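Local coordinates for 2-aminomuconic 6-semialdehyde dehydrogenase (Pseudomonas sp., PDB 7BZV), which oxidises 2-aminomuconic 6-semialdehyde with NAD+ as cofactor in the meta-cleavage pathway for 2-aminophenol, and needs its tetrameric assembly to bind that cofactor, at residues 274-279 with 309-314; 292-297 with 404-409; 317-322 with 326-331. All blocks are in the same frame, centred on the assembly; numbering follows the deposited sequence.

Interaction 1 of 3, residues 274-279 with 309-314; sequences GMMRAL and ERIKAL
Met-276 reaches out from helix 268-280 and lays its thioether between Arg-310 and Ile-311 of helix 297-312. Both helices belong to the alpha/beta fold of an aldehyde dehydrogenase: the first is the crossover helix of a beta-alpha-beta unit joining parallel strands 258-262 and 290-296, and the second follows directly on strand 290-296. The contact is modest, with 188 Å² buried in all, and Met-276 supplies more than half of it. Its CG lies opposite the carbonyl carbon (chi1 -67°), and bends at chi2 and chi3 then bring SD to Arg-310 and CE to Ile-311. SD settles against the first side-chain carbon of Arg-310, with 3.7 Å between SD and CB, while CE swings on to Ile-311, whose side chain it meets at about a right angle. Leu-307, one turn earlier on the same helix, also touches Met-276. An alanine here would take away CG, SD and CE, and would probably open a gap beside Ile-311 and leave one guanidinium face of Arg-310 without its cover. NH1 of that guanidinium forms a salt bridge with Asp-273 of helix 268-280, so charge pairing and packing join the same two helices. Ile-311 is turned partly aside at its base and comes closer with its outer atoms: its CG1 lies 3.7 Å from CE of Met-276, and its CD1 4.1 Å from that same methyl. On the arginine side, CG of Met-276 sits over one guanidinium face, 4.0 Å from NH2 of Arg-310.

Interaction 2 of 3, residues 292-297 with 404-409; sequences RVYVER and SEVIRR
Tyr-294 directs one edge of its ring at the flat face of the Arg-409 guanidinium. The two planes stand 79° apart, and CD1 of Tyr-294 lies 4.0 Å above the guanidinium plane of Arg-409, over its centre, so this is an edge-on approach and not a parallel stack. NH2 of Arg-409 is in turn near the plane of the ring, 3.9 Å from CE1 of Tyr-294. Several bonds fix the guanidinium's rotation. NH1 of Arg-409 forms a salt bridge to OE2 of Glu-405, one helical turn back, at 2.8 Å; outside the two segments Asp-381 pairs with NE, and Thr-398 accepts from NH2. At the other end of the tyrosine, CG2 of Val-406 presses on CB of Tyr-294 at 3.5 Å. That methyl is anti to the valine's backbone N, while CG1 takes the crowded position between N and the carbonyl carbon (chi1 73°). The buried phenol is also held from its own strand: NH2 of Arg-292 donates to OH of Tyr-294 at 2.8 Å, with the hydroxyl oxygen 27° out of the guanidinium plane, and NE adds a weak second bond. The Arg-292 NH2 group also bonds to the Ala-410 carbonyl, so it joins strand and helix as well. A water donates to O of Arg-409 at 2.8 Å and lies beside the Tyr-294 hydroxyl. Strand 292-296 and helix 404-409 run antiparallel, their axes 10.2 Å apart. While Tyr-294 faces this helix, its neighbour Val-293 touches helix 268-280. Helix 403-411 links strands 394-400 and 418-422 of the same sheet, a beta-alpha-beta connection of the three-layered alpha/beta fold of aldehyde dehydrogenases.

Interaction 3 of 3, residues 317-322 with 326-331; sequences DWPHET and MGPLIS
Pro-319 and Pro-328 meet along the inner side of this loop pair, CG of Pro-319 lying 4.1 Å from CD of Pro-328. The two rings meet at a slant and only by these corners, and together with Gly-327 they form the closely fitted, buried part of the contact. The backbones come nearest here, with CA of Pro-319 and CA of Gly-327 5.6 Å apart. Glycine suits the spot sterically: a beta carbon on Gly-327 would fall 2.6 Å from CD of its own neighbour Pro-328, a clash. The polar link between the segments is slighter. N of Asp-317 gives a weak hydrogen bond to O of Met-326, 3.4 Å long and bent to 142° at the hydrogen, and Met-326 has a further backbone bond to Lys-315. Both segments belong to the irregular connection between helices 297-312 and 332-348 of the aldehyde dehydrogenase fold, which doubles back on itself after a type I beta turn, Trp-318 to Glu-321, closed by N of Glu-321 on O of Trp-318. Beyond the prolines the fit gives way to solvent, where His-320 is exposed on the turn and the Asp-317 side chain points away from Met-326. The carboxylate is nonetheless well engaged: its OD1 uses the anti lone pair to accept from N of Trp-318 at 2.8 Å, nearly straight at 158°. The same oxygen forms a salt bridge with Arg-365, whose guanidinium also makes a cation-pi contact with the Trp-318 ring. On the buried side Ser-283 bonds to O of Gly-327, and Gln-285 accepts from N of Ile-330.

Strand 290-296 joins interactions 1 and 2, whose centres lie about 20 Å apart: CG2 of Val-293 packs 3.9 Å from CD2 of Leu-279, so helix 268-280 covers one face of the strand while helix 403-411 takes the other. Interactions 1 and 3 lie in series along the chain, about 15 Å apart between centres, and are bridged by CD2 of Leu-314 at 4.0 Å from SD of Met-326. Interactions 2 and 3 do not touch, their nearest atoms being about 14 Å apart. Ser-283 and Gln-285, which bond to 326-331, lie in the loop between helix 268-280 and strand 290-296 that in this family carries the nucleophilic cysteine, so interaction 3 probably borders the catalytic centre.

Interaction 1 of 3, residues 274-279 with 309-314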
ATOM      1  N   GLY B 274      18.786 -29.023   3.732  1.00 24.40           N
ATOM      2  CA  GLY B 274      18.909 -27.592   3.495  1.00 25.60           C
ATOM      3  C   GLY B 274      20.311 -27.065   3.717  1.00 28.57           C
ATOM      4  O   GLY B 274      20.802 -26.252   2.938  1.00 28.91           O
ATOM      5  N   MET B 275      20.977 -27.538   4.761  1.00 22.97           N
ATOM      6  CA  MET B 275      22.335 -27.087   5.050  1.00 25.60           C
ATOM      7  C   MET B 275      23.341 -27.585   4.021  1.00 28.39           C
ATOM      8  O   MET B 275      24.295 -26.862   3.707  1.00 25.41           O
ATOM      9  CB  MET B 275      22.734 -27.518   6.451  1.00 23.83           C
ATOM     10  CG  MET B 275      22.056 -26.677   7.574  1.00 27.94           C
ATOM     11  SD  MET B 275      22.323 -24.910   7.383  1.00 27.09           S
ATOM     12  CE  MET B 275      24.106 -24.800   7.386  1.00 28.71           C
ATOM     13  N   MET B 276      23.148 -28.789   3.456  1.00 26.69           N
ATOM     14  CA  MET B 276      24.042 -29.194   2.373  1.00 30.04           C
ATOM     15  C   MET B 276      23.981 -28.213   1.222  1.00 28.15           C
ATOM     16  O   MET B 276      25.021 -27.946   0.595  1.00 27.84           O
ATOM     17  CB  MET B 276      23.761 -30.610   1.871  1.00 32.64           C
ATOM     18  CG  MET B 276      24.111 -31.526   2.931  1.00 33.58           C
ATOM     19  SD  MET B 276      25.903 -31.934   2.944  1.00 30.57           S
ATOM     20  CE  MET B 276      26.678 -30.833   4.083  1.00 38.08           C
ATOM     21  N   ARG B 277      22.809 -27.626   0.958  1.00 22.19           N
ATOM     22  CA  ARG B 277      22.747 -26.612  -0.090  1.00 28.88           C
ATOM     23  C   ARG B 277      23.367 -25.291   0.375  1.00 27.03           C
ATOM     24  O   ARG B 277      24.168 -24.677  -0.347  1.00 27.92           O
ATOM     25  CB  ARG B 277      21.289 -26.430  -0.529  1.00 31.14           C
ATOM     26  CG  ARG B 277      20.746 -27.659  -1.284  1.00 34.93           C
ATOM     27  CD  ARG B 277      19.234 -27.655  -1.497  1.00 35.96           C
ATOM     28  NE  ARG B 277      18.735 -26.409  -2.065  1.00 49.00           N
ATOM     29  CZ  ARG B 277      18.738 -26.133  -3.358  1.00 47.21           C
ATOM     30  NH1 ARG B 277      19.205 -27.038  -4.211  1.00 45.88           N
ATOM     31  NH2 ARG B 277      18.244 -24.967  -3.786  1.00 49.28           N
ATOM     32  N   ALA B 278      22.998 -24.836   1.573  1.00 27.13           N
ATOM     33  CA  ALA B 278      23.511 -23.572   2.108  1.00 24.52           C
ATOM     34  C   ALA B 278      25.026 -23.566   2.173  1.00 25.64           C
ATOM     35  O   ALA B 278      25.644 -22.494   2.123  1.00 27.53           O
ATOM     36  CB  ALA B 278      22.961 -23.305   3.516  1.00 25.87           C
ATOM     37  N   LEU B 279      25.635 -24.736   2.335  1.00 24.66           N
ATOM     38  CA  LEU B 279      27.085 -24.836   2.390  1.00 29.37           C
ATOM     39  C   LEU B 279      27.725 -25.018   1.013  1.00 29.48           C
ATOM     40  O   LEU B 279      28.761 -24.407   0.751  1.00 25.79           O
ATOM     41  CB  LEU B 279      27.535 -26.004   3.297  1.00 29.04           C
ATOM     42  CG  LEU B 279      27.141 -25.921   4.779  1.00 34.48           C
ATOM     43  CD1 LEU B 279      27.426 -27.216   5.525  1.00 26.46           C
ATOM     44  CD2 LEU B 279      27.817 -24.759   5.476  1.00 34.58           C
ATOM     45  N   GLU B 309      29.151 -37.686   6.720  1.00 26.70           N
ATOM     46  CA  GLU B 309      28.701 -38.726   5.795  1.00 26.47           C
ATOM     47  C   GLU B 309      27.999 -38.121   4.582  1.00 32.00           C
ATOM     48  O   GLU B 309      28.252 -38.532   3.443  1.00 29.21           O
ATOM     49  CB  GLU B 309      27.783 -39.699   6.509  1.00 28.29           C
ATOM     50  CG  GLU B 309      28.405 -40.470   7.640  1.00 29.66           C
ATOM     51  CD  GLU B 309      29.697 -41.214   7.273  1.00 36.88           C
ATOM     52  OE1 GLU B 309      29.869 -41.664   6.137  1.00 33.31           O
ATOM     53  OE2 GLU B 309      30.550 -41.348   8.150  1.00 31.85           O
ATOM     54  N   ARG B 310      27.141 -37.119   4.794  1.00 27.33           N
ATOM     55  CA  ARG B 310      26.442 -36.527   3.654  1.00 34.01           C
ATOM     56  C   ARG B 310      27.432 -35.936   2.654  1.00 35.01           C
ATOM     57  O   ARG B 310      27.230 -36.020   1.439  1.00 34.07           O
ATOM     58  CB  ARG B 310      25.457 -35.452   4.118  1.00 32.93           C
ATOM     59  CG  ARG B 310      24.180 -35.977   4.761  1.00 50.04           C
ATOM     60  CD  ARG B 310      23.250 -36.661   3.742  1.00 56.28           C
ATOM     61  NE  ARG B 310      22.811 -35.741   2.693  1.00 61.10           N
ATOM     62  CZ  ARG B 310      21.663 -35.058   2.707  1.00 64.43           C
ATOM     63  NH1 ARG B 310      20.799 -35.185   3.710  1.00 34.94           N
ATOM     64  NH2 ARG B 310      21.376 -34.245   1.703  1.00 54.35           N
ATOM     65  N   ILE B 311      28.503 -35.327   3.151  1.00 30.56           N
ATOM     66  CA  ILE B 311      29.519 -34.778   2.270  1.00 29.55           C
ATOM     67  C   ILE B 311      30.174 -35.902   1.470  1.00 41.12           C
ATOM     68  O   ILE B 311      30.398 -35.775   0.257  1.00 32.90           O
ATOM     69  CB  ILE B 311      30.531 -33.967   3.098  1.00 30.89           C
ATOM     70  CG1 ILE B 311      29.842 -32.669   3.617  1.00 30.60           C
ATOM     71  CG2 ILE B 311      31.779 -33.648   2.266  1.00 39.60           C
ATOM     72  CD1 ILE B 311      30.592 -31.954   4.727  1.00 31.48           C
ATOM     73  N   LYS B 312      30.440 -37.038   2.119  1.00 40.07           N
ATOM     74  CA  LYS B 312      31.022 -38.163   1.397  1.00 38.93           C
ATOM     75  C   LYS B 312      30.140 -38.555   0.224  1.00 36.32           C
ATOM     76  O   LYS B 312      30.637 -38.941  -0.837  1.00 49.26           O
ATOM     77  CB  LYS B 312      31.236 -39.377   2.325  1.00 43.47           C
ATOM     78  CG  LYS B 312      32.526 -39.404   3.120  1.00 53.09           C
ATOM     79  CD  LYS B 312      32.629 -40.669   4.020  1.00 80.02           C
ATOM     80  CE  LYS B 312      33.288 -40.385   5.384  1.00 76.06           C
ATOM     81  NZ  LYS B 312      32.957 -41.430   6.421  1.00 59.40           N
ATOM     82  N   ALA B 313      28.827 -38.477   0.395  1.00 37.09           N
ATOM     83  CA  ALA B 313      27.927 -38.844  -0.692  1.00 41.12           C
ATOM     84  C   ALA B 313      27.728 -37.737  -1.724  1.00 50.80           C
ATOM     85  O   ALA B 313      27.039 -37.968  -2.728  1.00 44.04           O
ATOM     86  CB  ALA B 313      26.560 -39.269  -0.120  1.00 55.62           C
ATOM     87  N   LEU B 314      28.276 -36.547  -1.507  1.00 42.77           N
ATOM     88  CA  LEU B 314      28.041 -35.446  -2.437  1.00 32.68           C
ATOM     89  C   LEU B 314      28.815 -35.699  -3.721  1.00 33.17           C
ATOM     90  O   LEU B 314      30.028 -35.911  -3.696  1.00 36.95           O
ATOM     91  CB  LEU B 314      28.452 -34.121  -1.789  1.00 38.49           C
ATOM     92  CG  LEU B 314      28.015 -32.866  -2.540  1.00 35.73           C
ATOM     93  CD1 LEU B 314      26.506 -32.667  -2.410  1.00 39.66           C
ATOM     94  CD2 LEU B 314      28.732 -31.595  -2.065  1.00 38.72           C
TER

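Interaction 2 of 3, residues 292-297 with 404-409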
ATOM      1  N   ARG B 292      29.659 -19.798   8.609  1.00 27.04           N
ATOM      2  CA  ARG B 292      29.733 -19.930  10.059  1.00 30.53           C
ATOM      3  C   ARG B 292      28.488 -20.701  10.448  1.00 26.08           C
ATOM      4  O   ARG B 292      27.378 -20.276  10.120  1.00 25.99           O
ATOM      5  CB  ARG B 292      29.785 -18.560  10.762  1.00 29.85           C
ATOM      6  CG  ARG B 292      30.956 -17.639  10.329  1.00 31.78           C
ATOM      7  CD  ARG B 292      30.477 -16.146  10.198  1.00 48.61           C
ATOM      8  NE  ARG B 292      30.021 -15.747  11.492  1.00 43.32           N
ATOM      9  CZ  ARG B 292      29.037 -14.905  11.798  1.00 24.39           C
ATOM     10  NH1 ARG B 292      28.320 -14.215  10.906  1.00 36.50           N
ATOM     11  NH2 ARG B 292      28.795 -14.759  13.079  1.00 33.12           N
ATOM     12  N   VAL B 293      28.666 -21.847  11.081  1.00 27.49           N
ATOM     13  CA  VAL B 293      27.554 -22.703  11.474  1.00 25.52           C
ATOM     14  C   VAL B 293      27.577 -22.912  12.980  1.00 27.49           C
ATOM     15  O   VAL B 293      28.521 -23.508  13.508  1.00 26.54           O
ATOM     16  CB  VAL B 293      27.600 -24.059  10.756  1.00 29.56           C
ATOM     17  CG1 VAL B 293      26.448 -24.901  11.222  1.00 30.24           C
ATOM     18  CG2 VAL B 293      27.528 -23.885   9.264  1.00 26.64           C
ATOM     19  N   TYR B 294      26.499 -22.493  13.656  1.00 27.36           N
ATOM     20  CA  TYR B 294      26.324 -22.635  15.101  1.00 26.71           C
ATOM     21  C   TYR B 294      25.307 -23.748  15.351  1.00 22.90           C
ATOM     22  O   TYR B 294      24.166 -23.664  14.868  1.00 24.01           O
ATOM     23  CB  TYR B 294      25.868 -21.290  15.714  1.00 27.54           C
ATOM     24  CG  TYR B 294      26.824 -20.160  15.377  1.00 26.44           C
ATOM     25  CD1 TYR B 294      27.952 -19.915  16.159  1.00 25.62           C
ATOM     26  CD2 TYR B 294      26.613 -19.353  14.273  1.00 29.58           C
ATOM     27  CE1 TYR B 294      28.861 -18.898  15.833  1.00 25.36           C
ATOM     28  CE2 TYR B 294      27.483 -18.342  13.952  1.00 29.01           C
ATOM     29  CZ  TYR B 294      28.624 -18.129  14.722  1.00 32.74           C
ATOM     30  OH  TYR B 294      29.482 -17.118  14.364  1.00 31.87           O
ATOM     31  N   VAL B 295      25.713 -24.797  16.076  1.00 23.17           N
ATOM     32  CA  VAL B 295      24.841 -25.939  16.343  1.00 26.65           C
ATOM     33  C   VAL B 295      24.656 -26.070  17.844  1.00 21.35           C
ATOM     34  O   VAL B 295      25.641 -26.111  18.587  1.00 24.75           O
ATOM     35  CB  VAL B 295      25.416 -27.245  15.753  1.00 31.86           C
ATOM     36  CG1 VAL B 295      24.436 -28.405  15.934  1.00 27.68           C
ATOM     37  CG2 VAL B 295      25.804 -27.001  14.290  1.00 24.19           C
ATOM     38  N   GLU B 296      23.402 -26.127  18.285  1.00 25.80           N
ATOM     39  CA  GLU B 296      23.135 -26.257  19.710  1.00 27.59           C
ATOM     40  C   GLU B 296      23.805 -27.522  20.255  1.00 28.91           C
ATOM     41  O   GLU B 296      23.734 -28.612  19.663  1.00 29.20           O
ATOM     42  CB  GLU B 296      21.646 -26.255  19.965  1.00 26.78           C
ATOM     43  CG  GLU B 296      21.318 -25.917  21.400  1.00 30.38           C
ATOM     44  CD  GLU B 296      19.837 -26.004  21.717  1.00 31.64           C
ATOM     45  OE1 GLU B 296      18.988 -26.143  20.804  1.00 32.46           O
ATOM     46  OE2 GLU B 296      19.528 -25.921  22.919  1.00 37.78           O
ATOM     47  N   ARG B 297      24.472 -27.358  21.392  1.00 28.93           N
ATOM     48  CA  ARG B 297      25.389 -28.378  21.919  1.00 33.85           C
ATOM     49  C   ARG B 297      24.818 -29.792  21.903  1.00 29.24           C
ATOM     50  O   ARG B 297      25.545 -30.716  21.510  1.00 30.14           O
ATOM     51  CB  ARG B 297      25.811 -28.000  23.349  1.00 57.38           C
ATOM     52  CG  ARG B 297      26.928 -28.843  24.018  1.00 49.10           C
ATOM     53  CD  ARG B 297      27.750 -28.010  25.072  1.00 36.86           C
ATOM     54  NE  ARG B 297      29.098 -27.953  24.536  1.00 53.34           N
ATOM     55  CZ  ARG B 297      29.791 -26.861  24.304  1.00 39.64           C
ATOM     56  NH1 ARG B 297      29.315 -25.671  24.636  1.00 43.64           N
ATOM     57  NH2 ARG B 297      30.981 -26.971  23.753  1.00 60.37           N
ATOM     58  N   SER B 404      20.386 -16.306  23.546  1.00 28.03           N
ATOM     59  CA  SER B 404      21.029 -14.995  23.635  1.00 31.90           C
ATOM     60  C   SER B 404      22.460 -15.059  23.131  1.00 35.93           C
ATOM     61  O   SER B 404      22.927 -14.173  22.392  1.00 28.50           O
ATOM     62  CB  SER B 404      20.993 -14.498  25.084  1.00 41.51           C
ATOM     63  OG  SER B 404      19.667 -14.335  25.514  1.00 81.80           O
ATOM     64  N   GLU B 405      23.175 -16.107  23.528  1.00 30.25           N
ATOM     65  CA  GLU B 405      24.549 -16.300  23.080  1.00 31.11           C
ATOM     66  C   GLU B 405      24.620 -16.388  21.566  1.00 31.11           C
ATOM     67  O   GLU B 405      25.482 -15.772  20.937  1.00 29.91           O
ATOM     68  CB  GLU B 405      25.117 -17.586  23.711  1.00 31.78           C
ATOM     69  CG  GLU B 405      26.502 -17.986  23.232  1.00 34.14           C
ATOM     70  CD  GLU B 405      26.779 -19.496  23.375  1.00 34.80           C
ATOM     71  OE1 GLU B 405      26.009 -20.208  24.060  1.00 29.40           O
ATOM     72  OE2 GLU B 405      27.774 -19.956  22.807  1.00 29.80           O
ATOM     73  N   VAL B 406      23.737 -17.175  20.954  1.00 29.73           N
ATOM     74  CA  VAL B 406      23.967 -17.448  19.540  1.00 25.62           C
ATOM     75  C   VAL B 406      23.556 -16.237  18.700  1.00 28.15           C
ATOM     76  O   VAL B 406      24.150 -15.978  17.647  1.00 24.58           O
ATOM     77  CB  VAL B 406      23.267 -18.754  19.091  1.00 24.52           C
ATOM     78  CG1 VAL B 406      21.785 -18.574  18.994  1.00 23.70           C
ATOM     79  CG2 VAL B 406      23.848 -19.217  17.761  1.00 29.61           C
ATOM     80  N   ILE B 407      22.581 -15.442  19.159  1.00 26.06           N
ATOM     81  CA  ILE B 407      22.254 -14.206  18.439  1.00 26.24           C
ATOM     82  C   ILE B 407      23.470 -13.284  18.425  1.00 25.01           C
ATOM     83  O   ILE B 407      23.870 -12.757  17.376  1.00 29.04           O
ATOM     84  CB  ILE B 407      21.015 -13.528  19.066  1.00 25.89           C
ATOM     85  CG1 ILE B 407      19.782 -14.391  18.820  1.00 28.40           C
ATOM     86  CG2 ILE B 407      20.828 -12.115  18.548  1.00 26.40           C
ATOM     87  CD1 ILE B 407      18.644 -14.162  19.764  1.00 28.16           C
ATOM     88  N   ARG B 408      24.097 -13.101  19.592  0.63 29.82           N
ATOM     89  CA  ARG B 408      25.264 -12.228  19.672  0.63 28.73           C
ATOM     90  C   ARG B 408      26.367 -12.728  18.748  0.63 29.02           C
ATOM     91  O   ARG B 408      26.953 -11.955  17.987  0.63 26.97           O
ATOM     92  CB  ARG B 408      25.764 -12.133  21.122  0.63 31.50           C
ATOM     93  CG  ARG B 408      27.168 -11.527  21.267  0.63 42.02           C
ATOM     94  CD  ARG B 408      27.643 -11.482  22.736  0.63 47.50           C
ATOM     95  NE  ARG B 408      27.895 -12.806  23.320  0.63 37.01           N
ATOM     96  CZ  ARG B 408      28.901 -13.600  22.973  0.63 33.24           C
ATOM     97  NH1 ARG B 408      29.772 -13.220  22.040  0.63 34.87           N
ATOM     98  NH2 ARG B 408      29.037 -14.768  23.558  0.63 28.45           N
ATOM     99  N   ARG B 409      26.643 -14.028  18.774  1.00 28.78           N
ATOM    100  CA  ARG B 409      27.721 -14.548  17.948  1.00 27.05           C
ATOM    101  C   ARG B 409      27.375 -14.501  16.468  1.00 32.62           C
ATOM    102  O   ARG B 409      28.248 -14.246  15.630  1.00 25.04           O
ATOM    103  CB  ARG B 409      28.054 -15.978  18.393  1.00 27.24           C
ATOM    104  CG  ARG B 409      28.522 -16.066  19.863  1.00 37.07           C
ATOM    105  CD  ARG B 409      28.685 -17.519  20.338  1.00 32.26           C
ATOM    106  NE  ARG B 409      29.747 -18.215  19.608  1.00 31.05           N
ATOM    107  CZ  ARG B 409      29.931 -19.535  19.648  1.00 38.25           C
ATOM    108  NH1 ARG B 409      29.135 -20.301  20.387  1.00 28.04           N
ATOM    109  NH2 ARG B 409      30.916 -20.089  18.958  1.00 31.20           N
TER
HETATM  110  O   HOH W   1      31.024 -14.682  15.937  1.00 35.58           O

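Interaction 3 of 3, residues 317-322 with 326-331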
ATOM      1  N   ASP B 317      31.745 -34.227  -9.609  1.00 40.38           N
ATOM      2  CA  ASP B 317      32.063 -35.008 -10.807  1.00 42.74           C
ATOM      3  C   ASP B 317      31.728 -34.173 -12.028  1.00 47.68           C
ATOM      4  O   ASP B 317      31.385 -32.996 -11.910  1.00 40.63           O
ATOM      5  CB  ASP B 317      31.271 -36.316 -10.835  1.00 37.08           C
ATOM      6  CG  ASP B 317      32.048 -37.472 -11.441  1.00 43.69           C
ATOM      7  OD1 ASP B 317      32.587 -37.365 -12.573  1.00 34.38           O
ATOM      8  OD2 ASP B 317      32.107 -38.505 -10.762  1.00 41.07           O
ATOM      9  N   TRP B 318      31.772 -34.803 -13.200  1.00 38.84           N
ATOM     10  CA  TRP B 318      31.399 -34.184 -14.462  1.00 37.47           C
ATOM     11  C   TRP B 318      30.142 -33.337 -14.324  1.00 41.70           C
ATOM     12  O   TRP B 318      29.077 -33.874 -13.988  1.00 33.99           O
ATOM     13  CB  TRP B 318      31.135 -35.251 -15.517  1.00 48.33           C
ATOM     14  CG  TRP B 318      32.376 -35.894 -16.019  1.00 49.66           C
ATOM     15  CD1 TRP B 318      32.770 -37.188 -15.830  1.00 44.99           C
ATOM     16  CD2 TRP B 318      33.391 -35.272 -16.794  1.00 45.20           C
ATOM     17  NE1 TRP B 318      33.984 -37.406 -16.443  1.00 43.09           N
ATOM     18  CE2 TRP B 318      34.381 -36.245 -17.047  1.00 56.18           C
ATOM     19  CE3 TRP B 318      33.566 -33.986 -17.301  1.00 47.61           C
ATOM     20  CZ2 TRP B 318      35.521 -35.965 -17.782  1.00 53.65           C
ATOM     21  CZ3 TRP B 318      34.695 -33.713 -18.029  1.00 47.18           C
ATOM     22  CH2 TRP B 318      35.659 -34.700 -18.272  1.00 58.41           C
ATOM     23  N   PRO B 319      30.207 -32.027 -14.599  1.00 36.60           N
ATOM     24  CA  PRO B 319      29.012 -31.183 -14.386  1.00 36.68           C
ATOM     25  C   PRO B 319      27.848 -31.503 -15.293  1.00 37.37           C
ATOM     26  O   PRO B 319      26.694 -31.227 -14.930  1.00 33.59           O
ATOM     27  CB  PRO B 319      29.544 -29.762 -14.633  1.00 36.77           C
ATOM     28  CG  PRO B 319      30.964 -29.811 -14.154  1.00 49.57           C
ATOM     29  CD  PRO B 319      31.432 -31.209 -14.687  1.00 43.85           C
ATOM     30  N   HIS B 320      28.101 -32.080 -16.467  1.00 44.34           N
ATOM     31  CA  HIS B 320      27.007 -32.372 -17.381  1.00 40.47           C
ATOM     32  C   HIS B 320      26.203 -33.596 -16.969  1.00 37.42           C
ATOM     33  O   HIS B 320      25.134 -33.814 -17.536  1.00 41.36           O
ATOM     34  CB  HIS B 320      27.536 -32.558 -18.799  1.00 47.32           C
ATOM     35  CG  HIS B 320      28.504 -33.686 -18.926  1.00 49.98           C
ATOM     36  ND1 HIS B 320      29.848 -33.532 -18.678  1.00 48.71           N
ATOM     37  CD2 HIS B 320      28.317 -34.993 -19.225  1.00 52.91           C
ATOM     38  CE1 HIS B 320      30.456 -34.693 -18.850  1.00 55.90           C
ATOM     39  NE2 HIS B 320      29.547 -35.599 -19.169  1.00 47.22           N
ATOM     40  N   GLU B 321      26.670 -34.392 -16.008  1.00 41.86           N
ATOM     41  CA  GLU B 321      25.908 -35.557 -15.568  1.00 40.63           C
ATOM     42  C   GLU B 321      24.784 -35.132 -14.637  1.00 39.05           C
ATOM     43  O   GLU B 321      24.973 -34.286 -13.754  1.00 37.77           O
ATOM     44  CB  GLU B 321      26.814 -36.571 -14.869  1.00 44.73           C
ATOM     45  CG  GLU B 321      27.652 -37.375 -15.892  1.00 52.48           C
ATOM     46  CD  GLU B 321      28.740 -38.251 -15.270  1.00 56.80           C
ATOM     47  OE1 GLU B 321      28.582 -38.705 -14.119  1.00 63.81           O
ATOM     48  OE2 GLU B 321      29.745 -38.515 -15.956  1.00 66.98           O
ATOM     49  N   THR B 322      23.604 -35.731 -14.835  1.00 37.06           N
ATOM     50  CA  THR B 322      22.404 -35.186 -14.227  1.00 41.93           C
ATOM     51  C   THR B 322      22.426 -35.286 -12.714  1.00 46.01           C
ATOM     52  O   THR B 322      21.671 -34.566 -12.058  1.00 40.65           O
ATOM     53  CB  THR B 322      21.137 -35.889 -14.734  1.00 57.89           C
ATOM     54  OG1 THR B 322      21.220 -37.285 -14.421  1.00 60.70           O
ATOM     55  CG2 THR B 322      20.934 -35.688 -16.227  1.00 48.65           C
ATOM     56  N   MET B 326      28.185 -31.037  -7.371  1.00 28.80           N
ATOM     57  CA  MET B 326      29.172 -29.976  -7.184  1.00 34.35           C
ATOM     58  C   MET B 326      30.172 -30.026  -8.323  1.00 43.12           C
ATOM     59  O   MET B 326      30.706 -31.101  -8.639  1.00 34.04           O
ATOM     60  CB  MET B 326      29.898 -30.093  -5.842  1.00 35.63           C
ATOM     61  CG  MET B 326      30.194 -28.727  -5.211  1.00 35.61           C
ATOM     62  SD  MET B 326      31.094 -28.780  -3.638  1.00 35.92           S
ATOM     63  CE  MET B 326      32.765 -28.605  -4.189  1.00 32.85           C
ATOM     64  N   GLY B 327      30.408 -28.863  -8.930  1.00 33.13           N
ATOM     65  CA  GLY B 327      31.425 -28.707  -9.946  1.00 35.47           C
ATOM     66  C   GLY B 327      32.672 -28.038  -9.403  1.00 32.24           C
ATOM     67  O   GLY B 327      32.881 -27.951  -8.191  1.00 30.23           O
ATOM     68  N   PRO B 328      33.540 -27.574 -10.304  1.00 34.03           N
ATOM     69  CA  PRO B 328      34.742 -26.846  -9.881  1.00 39.14           C
ATOM     70  C   PRO B 328      34.359 -25.473  -9.328  1.00 42.15           C
ATOM     71  O   PRO B 328      33.194 -25.090  -9.327  1.00 33.92           O
ATOM     72  CB  PRO B 328      35.556 -26.730 -11.180  1.00 40.67           C
ATOM     73  CG  PRO B 328      34.485 -26.645 -12.257  1.00 40.64           C
ATOM     74  CD  PRO B 328      33.336 -27.500 -11.761  1.00 39.49           C
ATOM     75  N   LEU B 329      35.357 -24.760  -8.811  1.00 34.17           N
ATOM     76  CA  LEU B 329      35.240 -23.335  -8.553  1.00 38.25           C
ATOM     77  C   LEU B 329      35.304 -22.566  -9.877  1.00 39.14           C
ATOM     78  O   LEU B 329      35.492 -23.141 -10.951  1.00 31.93           O
ATOM     79  CB  LEU B 329      36.350 -22.893  -7.611  1.00 29.68           C
ATOM     80  CG  LEU B 329      36.342 -23.493  -6.208  1.00 39.08           C
ATOM     81  CD1 LEU B 329      37.452 -22.892  -5.368  1.00 43.33           C
ATOM     82  CD2 LEU B 329      34.947 -23.288  -5.576  1.00 40.07           C
ATOM     83  N   ILE B 330      35.175 -21.240  -9.821  1.00 33.82           N
ATOM     84  CA  ILE B 330      35.026 -20.481 -11.064  1.00 34.24           C
ATOM     85  C   ILE B 330      36.320 -20.411 -11.867  1.00 41.30           C
ATOM     86  O   ILE B 330      36.284 -20.348 -13.105  1.00 34.96           O
ATOM     87  CB  ILE B 330      34.540 -19.054 -10.772  1.00 37.57           C
ATOM     88  CG1 ILE B 330      34.331 -18.257 -12.072  1.00 37.09           C
ATOM     89  CG2 ILE B 330      35.594 -18.334  -9.941  1.00 35.78           C
ATOM     90  CD1 ILE B 330      33.313 -18.828 -13.014  1.00 32.82           C
ATOM     91  N   SER B 331      37.466 -20.348 -11.201  1.00 34.15           N
ATOM     92  CA  SER B 331      38.723 -20.150 -11.904  1.00 44.56           C
ATOM     93  C   SER B 331      39.899 -20.639 -11.076  1.00 43.13           C
ATOM     94  O   SER B 331      39.816 -20.770  -9.849  1.00 32.32           O
ATOM     95  CB  SER B 331      38.941 -18.677 -12.212  1.00 42.85           C
ATOM     96  OG  SER B 331      39.212 -18.027 -10.977  1.00 41.96           O
TER